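Local coordinates for protein transcription termination factor FttA (PDB 3AF6) that probably terminates archaeal transcription by cleaving nascent RNA at the exit channel of RNA polymerase, as a two-zinc metallo-beta-lactamase-fold nuclease, at residues E392-G397 and T616-P621. Sequence-based numbering, arbitrary orientation.
With ZN (zinc ion), chain J.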
ATOM      1  N   GLU A 392      10.377 -12.052   3.428  1.00 32.84           N
ATOM      2  CA  GLU A 392      11.422 -11.044   3.536  1.00 31.90           C
ATOM      3  C   GLU A 392      12.496 -11.450   4.561  1.00 31.70           C
ATOM      4  O   GLU A 392      12.275 -12.338   5.379  1.00 31.68           O
ATOM      5  CB  GLU A 392      10.809  -9.688   3.897  1.00 31.11           C
ATOM      6  CG  GLU A 392      10.226  -9.592   5.286  1.00 31.96           C
ATOM      7  CD  GLU A 392      10.595  -8.283   5.983  1.00 32.03           C
ATOM      8  OE1 GLU A 392      11.799  -8.066   6.224  1.00 28.68           O
ATOM      9  OE2 GLU A 392       9.685  -7.477   6.291  1.00 32.54           O
ATOM     10  N   SER A 393      13.657 -10.802   4.507  1.00 31.90           N
ATOM     11  CA  SER A 393      14.755 -11.123   5.413  1.00 34.01           C
ATOM     12  C   SER A 393      15.501  -9.890   5.917  1.00 34.69           C
ATOM     13  O   SER A 393      16.671  -9.989   6.286  1.00 36.64           O
ATOM     14  CB  SER A 393      15.771 -12.030   4.710  1.00 33.84           C
ATOM     15  OG  SER A 393      15.134 -12.964   3.853  1.00 38.17           O
ATOM     16  N   THR A 394      14.847  -8.736   5.931  1.00 33.92           N
ATOM     17  CA  THR A 394      15.501  -7.517   6.385  1.00 34.27           C
ATOM     18  C   THR A 394      16.293  -7.737   7.676  1.00 36.26           C
ATOM     19  O   THR A 394      17.395  -7.213   7.832  1.00 39.34           O
ATOM     20  CB  THR A 394      14.490  -6.390   6.626  1.00 34.24           C
ATOM     21  OG1 THR A 394      13.547  -6.347   5.553  1.00 34.32           O
ATOM     22  CG2 THR A 394      15.212  -5.056   6.688  1.00 36.83           C
ATOM     23  N   TYR A 395      15.736  -8.500   8.610  1.00 36.89           N
ATOM     24  CA  TYR A 395      16.438  -8.770   9.860  1.00 36.51           C
ATOM     25  C   TYR A 395      16.672 -10.277   9.979  1.00 38.21           C
ATOM     26  O   TYR A 395      16.593 -10.857  11.067  1.00 39.26           O
ATOM     27  CB  TYR A 395      15.631  -8.244  11.048  1.00 35.06           C
ATOM     28  CG  TYR A 395      15.641  -6.734  11.166  1.00 36.03           C
ATOM     29  CD1 TYR A 395      14.908  -5.938  10.287  1.00 35.63           C
ATOM     30  CD2 TYR A 395      16.425  -6.091  12.134  1.00 35.40           C
ATOM     31  CE1 TYR A 395      14.958  -4.542  10.367  1.00 35.42           C
ATOM     32  CE2 TYR A 395      16.485  -4.706  12.217  1.00 32.19           C
ATOM     33  CZ  TYR A 395      15.752  -3.935  11.333  1.00 34.61           C
ATOM     34  OH  TYR A 395      15.814  -2.558  11.400  1.00 34.84           O
ATOM     35  N   GLY A 396      16.977 -10.896   8.839  1.00 37.18           N
ATOM     36  CA  GLY A 396      17.211 -12.326   8.788  1.00 37.25           C
ATOM     37  C   GLY A 396      18.462 -12.818   9.493  1.00 38.02           C
ATOM     38  O   GLY A 396      18.631 -14.028   9.680  1.00 39.62           O
ATOM     39  N   GLY A 397      19.338 -11.897   9.879  1.00 37.49           N
ATOM     40  CA  GLY A 397      20.556 -12.280  10.570  1.00 40.26           C
ATOM     41  C   GLY A 397      20.249 -12.950  11.895  1.00 43.43           C
ATOM     42  O   GLY A 397      19.184 -12.724  12.484  1.00 44.19           O
ATOM     43  N   THR A 616      13.783 -17.193   0.860  1.00 33.41           N
ATOM     44  CA  THR A 616      14.074 -15.955   1.555  1.00 31.38           C
ATOM     45  C   THR A 616      14.616 -14.889   0.606  1.00 32.25           C
ATOM     46  O   THR A 616      15.521 -15.142  -0.195  1.00 29.44           O
ATOM     47  CB  THR A 616      15.084 -16.194   2.676  1.00 31.33           C
ATOM     48  OG1 THR A 616      16.279 -16.743   2.121  1.00 32.39           O
ATOM     49  CG2 THR A 616      14.514 -17.161   3.694  1.00 31.08           C
ATOM     50  N   VAL A 617      14.055 -13.690   0.721  1.00 31.98           N
ATOM     51  CA  VAL A 617      14.443 -12.567  -0.116  1.00 33.34           C
ATOM     52  C   VAL A 617      14.410 -11.274   0.681  1.00 34.98           C
ATOM     53  O   VAL A 617      14.245 -11.289   1.900  1.00 35.24           O
ATOM     54  CB  VAL A 617      13.469 -12.409  -1.308  1.00 34.31           C
ATOM     55  CG1 VAL A 617      13.461 -13.674  -2.151  1.00 33.03           C
ATOM     56  CG2 VAL A 617      12.065 -12.091  -0.796  1.00 29.15           C
ATOM     57  N   HIS A 618      14.579 -10.158  -0.028  1.00 37.09           N
ATOM     58  CA  HIS A 618      14.531  -8.821   0.566  1.00 36.95           C
ATOM     59  C   HIS A 618      15.364  -8.693   1.848  1.00 36.59           C
ATOM     60  O   HIS A 618      14.831  -8.531   2.940  1.00 35.68           O
ATOM     61  CB  HIS A 618      13.066  -8.468   0.844  1.00 36.41           C
ATOM     62  CG  HIS A 618      12.836  -7.032   1.200  1.00 37.24           C
ATOM     63  ND1 HIS A 618      13.295  -6.470   2.372  1.00 38.62           N
ATOM     64  CD2 HIS A 618      12.159  -6.053   0.555  1.00 36.21           C
ATOM     65  CE1 HIS A 618      12.911  -5.208   2.436  1.00 35.40           C
ATOM     66  NE2 HIS A 618      12.220  -4.930   1.346  1.00 36.32           N
ATOM     67  N   GLY A 619      16.676  -8.769   1.694  1.00 36.50           N
ATOM     68  CA  GLY A 619      17.574  -8.649   2.825  1.00 37.33           C
ATOM     69  C   GLY A 619      18.994  -8.607   2.301  1.00 37.97           C
ATOM     70  O   GLY A 619      19.240  -9.000   1.173  1.00 39.74           O
ATOM     71  N   GLU A 620      19.935  -8.105   3.085  1.00 39.72           N
ATOM     72  CA  GLU A 620      21.312  -8.103   2.626  1.00 40.48           C
ATOM     73  C   GLU A 620      21.627  -9.562   2.294  1.00 39.95           C
ATOM     74  O   GLU A 620      21.020 -10.488   2.845  1.00 37.82           O
ATOM     75  CB  GLU A 620      22.241  -7.571   3.714  1.00 41.02           C
ATOM     76  CG  GLU A 620      21.990  -6.107   4.031  1.00 46.26           C
ATOM     77  CD  GLU A 620      22.807  -5.600   5.210  1.00 50.67           C
ATOM     78  OE1 GLU A 620      22.468  -4.510   5.727  1.00 52.44           O
ATOM     79  OE2 GLU A 620      23.779  -6.283   5.621  1.00 49.92           O
ATOM     80  N   PRO A 621      22.573  -9.787   1.372  1.00 40.83           N
ATOM     81  CA  PRO A 621      22.937 -11.157   0.980  1.00 38.93           C
ATOM     82  C   PRO A 621      23.160 -12.138   2.132  1.00 37.00           C
ATOM     83  O   PRO A 621      22.560 -13.210   2.139  1.00 36.59           O
ATOM     84  CB  PRO A 621      24.185 -10.952   0.124  1.00 36.74           C
ATOM     85  CG  PRO A 621      23.938  -9.609  -0.499  1.00 37.36           C
ATOM     86  CD  PRO A 621      23.399  -8.793   0.662  1.00 37.77           C
TER
HETATM   87 ZN    ZN J 658      10.691  -2.951   1.306  1.00125.50          ZN
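Ser-393 holds OG beside its own backbone N (chi1 -37°), within reach of Val-617 O, while His-618 swings CG anti to its backbone N (chi1 -169°), which lays the imidazole alongside the side chain of Thr-394, both pointing the same way. The Ser-393 hydroxyl donates to Val-617 O, OG to O 2.7 Å, somewhat tilted from the carbonyl plane. One residue on, Ser-393 N gives its hydrogen to His-618 O at 3.0 Å, arriving from well above that carbonyl plane. Ser-393 thus grips the successive carbonyls of Val-617 and His-618, by side chain and by main chain. Thr-394 OG1 lies at the imidazole edge, near its plane, 3.2 Å from His-618 ND1. The same hydroxyl donates to Glu-392 OE1 (OG1 to OE1 2.5 Å), meeting it from above the carboxylate plane, and Thr-394 N reaches this oxygen at 3.1 Å, nearly along its C-O bond. OE1 therefore accepts from both Thr-394 OG1 and Thr-394 N, while OE2 is held by His-594 ND1 and Phe-368 N. Glu-392 CB packs against His-618 CB at 4.0 Å, oblique to the imidazole. The other ring nitrogen, His-618 NE2, binds zinc at 2.5 Å, joined there by Asp-260, His-261 and Asp-367. Ser-393 also opens a type I turn closed by Gly-396 N to Ser-393 O, and helix 621-635 packs on its side chain through Cys-624 and Leu-627. The contact joins the C-terminal ends of neighbouring parallel strands 388-392 and 613-617 and the loops that leave them; Glu-392 and Thr-394 lie beside His-618, consistent with a second-shell place in the dinuclear zinc site of a beta-CASP metallo-beta-lactamase nuclease.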